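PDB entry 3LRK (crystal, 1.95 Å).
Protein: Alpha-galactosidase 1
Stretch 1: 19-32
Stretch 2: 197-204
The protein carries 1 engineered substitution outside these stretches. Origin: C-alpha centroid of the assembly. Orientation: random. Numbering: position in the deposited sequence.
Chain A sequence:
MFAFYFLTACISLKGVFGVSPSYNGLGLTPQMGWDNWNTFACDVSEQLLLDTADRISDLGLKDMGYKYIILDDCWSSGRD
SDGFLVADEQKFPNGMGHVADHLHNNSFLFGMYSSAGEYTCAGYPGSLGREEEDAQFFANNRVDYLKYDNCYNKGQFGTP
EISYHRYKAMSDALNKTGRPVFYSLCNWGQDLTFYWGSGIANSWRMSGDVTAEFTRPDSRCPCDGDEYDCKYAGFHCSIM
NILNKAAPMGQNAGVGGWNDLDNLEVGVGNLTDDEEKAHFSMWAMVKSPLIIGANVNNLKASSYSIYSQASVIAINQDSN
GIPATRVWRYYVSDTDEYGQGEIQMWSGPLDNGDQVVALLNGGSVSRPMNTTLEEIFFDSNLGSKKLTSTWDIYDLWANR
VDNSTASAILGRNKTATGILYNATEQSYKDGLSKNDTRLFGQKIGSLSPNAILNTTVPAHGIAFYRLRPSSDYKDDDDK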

# COMPACT_ATOMS: atom_id res chain seq x y z
N VAL A 19 4.63 5.21 -26.88
CA VAL A 19 3.97 6.05 -27.94
C VAL A 19 2.66 5.43 -28.38
O VAL A 19 2.53 4.20 -28.44
CB VAL A 19 4.83 6.23 -29.21
CG1 VAL A 19 5.09 7.70 -29.48
CG2 VAL A 19 6.11 5.42 -29.13
N SER A 20 1.70 6.29 -28.67
CA SER A 20 0.41 5.92 -29.19
C SER A 20 -0.10 7.18 -29.88
O SER A 20 0.33 8.28 -29.50
CB SER A 20 -0.54 5.49 -28.06
OG SER A 20 -0.93 6.58 -27.23
N PRO A 21 -0.99 7.05 -30.88
CA PRO A 21 -1.56 8.27 -31.46
C PRO A 21 -2.44 9.01 -30.45
O PRO A 21 -2.95 8.38 -29.51
CB PRO A 21 -2.42 7.76 -32.62
CG PRO A 21 -2.70 6.32 -32.30
CD PRO A 21 -1.51 5.83 -31.53
N SER A 22 -2.60 10.31 -30.64
CA SER A 22 -3.57 11.08 -29.86
C SER A 22 -4.94 10.42 -30.01
O SER A 22 -5.35 10.12 -31.12
CB SER A 22 -3.62 12.52 -30.36
OG SER A 22 -4.72 13.20 -29.77
N TYR A 23 -5.65 10.18 -28.91
CA TYR A 23 -6.95 9.50 -28.99
C TYR A 23 -8.02 10.25 -29.83
O TYR A 23 -8.90 9.64 -30.42
CB TYR A 23 -7.47 9.14 -27.58
CG TYR A 23 -8.40 10.18 -26.97
CD1 TYR A 23 -9.77 9.95 -26.90
CD2 TYR A 23 -7.90 11.38 -26.46
CE1 TYR A 23 -10.65 10.91 -26.35
CE2 TYR A 23 -8.76 12.34 -25.89
CZ TYR A 23 -10.13 12.09 -25.84
OH TYR A 23 -10.98 13.03 -25.31
N ASN A 24 -7.92 11.58 -29.87
CA ASN A 24 -8.92 12.41 -30.57
C ASN A 24 -8.31 13.41 -31.56
O ASN A 24 -9.02 14.26 -32.09
CB ASN A 24 -9.79 13.18 -29.56
CG ASN A 24 -9.00 14.17 -28.73
OD1 ASN A 24 -7.77 14.22 -28.81
ND2 ASN A 24 -9.70 14.98 -27.92
N GLY A 25 -6.99 13.32 -31.75
CA GLY A 25 -6.27 14.22 -32.66
C GLY A 25 -5.82 15.53 -32.05
O GLY A 25 -5.09 16.28 -32.69
N LEU A 26 -6.24 15.82 -30.82
CA LEU A 26 -5.83 17.04 -30.12
C LEU A 26 -4.67 16.79 -29.15
O LEU A 26 -4.23 15.66 -28.97
CB LEU A 26 -7.03 17.68 -29.39
CG LEU A 26 -8.20 18.15 -30.27
CD1 LEU A 26 -9.43 18.48 -29.43
CD2 LEU A 26 -7.78 19.35 -31.14
N GLY A 27 -4.18 17.86 -28.52
CA GLY A 27 -3.05 17.77 -27.58
C GLY A 27 -1.76 17.28 -28.23
O GLY A 27 -0.97 16.59 -27.60
N LEU A 28 -1.53 17.66 -29.49
CA LEU A 28 -0.29 17.26 -30.16
C LEU A 28 0.93 17.89 -29.48
O LEU A 28 2.03 17.35 -29.55
CB LEU A 28 -0.34 17.58 -31.67
CG LEU A 28 -1.49 16.93 -32.44
CD1 LEU A 28 -1.33 17.22 -33.94
CD2 LEU A 28 -1.61 15.39 -32.18
N THR A 29 0.71 19.03 -28.83
CA THR A 29 1.64 19.59 -27.85
C THR A 29 0.77 19.93 -26.62
O THR A 29 -0.46 19.95 -26.73
CB THR A 29 2.26 20.89 -28.36
OG1 THR A 29 1.21 21.83 -28.65
CG2 THR A 29 3.14 20.65 -29.62
N PRO A 30 1.40 20.18 -25.45
CA PRO A 30 0.61 20.51 -24.27
C PRO A 30 -0.20 21.79 -24.48
O PRO A 30 0.23 22.66 -25.24
CB PRO A 30 1.67 20.69 -23.18
CG PRO A 30 2.83 19.87 -23.66
CD PRO A 30 2.83 20.14 -25.14
N GLN A 31 -1.36 21.89 -23.84
CA GLN A 31 -2.21 23.08 -24.00
C GLN A 31 -1.62 24.29 -23.28
O GLN A 31 -0.85 24.14 -22.34
CB GLN A 31 -3.66 22.82 -23.54
CG GLN A 31 -3.86 22.64 -22.04
CD GLN A 31 -3.68 21.20 -21.57
OE1 GLN A 31 -2.86 20.45 -22.12
NE2 GLN A 31 -4.45 20.81 -20.55
N MET A 32 -1.96 25.48 -23.77
CA MET A 32 -1.57 26.72 -23.12
C MET A 32 -2.81 27.60 -23.02
O MET A 32 -3.65 27.60 -23.92
CB MET A 32 -0.49 27.47 -23.92
CG MET A 32 0.85 26.76 -24.03
SD MET A 32 1.91 27.48 -25.32
CE MET A 32 2.32 29.05 -24.54
N GLY A 197 -4.75 7.38 -18.71
CA GLY A 197 -5.25 8.65 -19.24
C GLY A 197 -5.24 8.76 -20.75
O GLY A 197 -6.17 9.31 -21.33
N SER A 198 -4.20 8.22 -21.40
CA SER A 198 -3.92 8.53 -22.82
C SER A 198 -5.00 8.10 -23.82
O SER A 198 -5.27 8.81 -24.80
CB SER A 198 -2.54 8.02 -23.24
OG SER A 198 -2.53 6.60 -23.34
N GLY A 199 -5.61 6.95 -23.57
CA GLY A 199 -6.62 6.40 -24.47
C GLY A 199 -7.98 7.07 -24.44
O GLY A 199 -8.82 6.81 -25.30
N ILE A 200 -8.19 7.94 -23.45
CA ILE A 200 -9.49 8.60 -23.27
C ILE A 200 -9.41 10.12 -23.04
O ILE A 200 -10.45 10.77 -22.95
CB ILE A 200 -10.28 7.98 -22.08
CG1 ILE A 200 -9.50 8.14 -20.76
CG2 ILE A 200 -10.61 6.49 -22.34
CD1 ILE A 200 -10.36 7.85 -19.47
N ALA A 201 -8.21 10.68 -22.90
CA ALA A 201 -8.02 12.10 -22.55
C ALA A 201 -6.75 12.70 -23.14
O ALA A 201 -5.83 11.98 -23.52
CB ALA A 201 -8.04 12.28 -21.03
N ASN A 202 -6.69 14.04 -23.17
CA ASN A 202 -5.54 14.78 -23.69
C ASN A 202 -4.52 15.21 -22.63
O ASN A 202 -3.35 15.45 -22.94
CB ASN A 202 -6.03 16.00 -24.48
CG ASN A 202 -6.78 15.60 -25.73
OD1 ASN A 202 -7.94 15.98 -25.93
ND2 ASN A 202 -6.12 14.83 -26.59
N SER A 203 -4.97 15.34 -21.38
CA SER A 203 -4.08 15.64 -20.26
C SER A 203 -4.75 15.16 -18.96
O SER A 203 -5.97 14.94 -18.93
CB SER A 203 -3.70 17.14 -20.20
OG SER A 203 -4.80 17.95 -19.79
N TRP A 204 -3.94 14.96 -17.93
CA TRP A 204 -4.43 14.54 -16.61
C TRP A 204 -3.62 15.19 -15.51
O TRP A 204 -2.38 15.11 -15.49
CB TRP A 204 -4.39 13.00 -16.46
CG TRP A 204 -3.14 12.39 -16.97
CD1 TRP A 204 -2.00 12.17 -16.27
CD2 TRP A 204 -2.88 11.95 -18.32
NE1 TRP A 204 -1.04 11.60 -17.08
CE2 TRP A 204 -1.56 11.46 -18.35
CE3 TRP A 204 -3.64 11.91 -19.49
CZ2 TRP A 204 -0.97 10.94 -19.51
CZ3 TRP A 204 -3.04 11.40 -20.67
CH2 TRP A 204 -1.72 10.92 -20.65
O HOH W 1 -4.29 10.77 -26.22

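Stretch 1 has no regular helix or strand until Met-32, and its side chains meet both the backbone and the side chains of stretch 2; no backbone-to-backbone hydrogen bond joins them. The CA atoms come closest at two places, Tyr-23 with Gly-199 and Gly-27 with Asn-202, each pair 5.5 Å apart, and the contact buries 417 Å² in total.

At the start, Ser-20 points toward stretch 2, but its OG stays 4.2 Å from Ser-198 OG, too far for a hydrogen bond. Ser-22 OG turns back into its own loop, donating to Leu-26 O at 2.6 Å.

Tyr-23 supplies the broadest contact of stretch 1. One ring face lies against backbone, with Tyr-23 CZ 3.2 Å from Ile-200 O and Tyr-23 CE2 3.4 Å from Ala-201 CA, while Asn-202 ND2 sits near the ring plane, 3.7 Å from Tyr-23 CE2. A water links the main chains here: it accepts from Tyr-23 N (3.1 Å) and donates to Ser-198 O (2.6 Å).

Asn-24 forms the polar centre. The two amides pair reciprocally, Asn-202 ND2 donating to Asn-24 OD1 (2.8 Å, 164°) and Asn-24 ND2 to Asn-202 OD1 (2.8 Å, 147°), so each side chain both gives and accepts. Asn-24 OD1 also accepts from Leu-26 N at 3.0 Å, tying the pair to the local turn. By contrast, Leu-26 O lies 3.2 Å from Asn-202 ND2, but the angle is too poor for a hydrogen bond.

Gly-27 combines positive phi (63°) with close packing: an ideal CB would stand 3.4 Å from Asn-202 CB, a tight fit. Leu-28 then points away.

Farther on, Gln-31 reaches the strand residue Ser-203, its NE2 donating to Ser-203 OG (3.0 Å, 162°). Gln-31 OE1, buried by the contact, has no polar partner in the model.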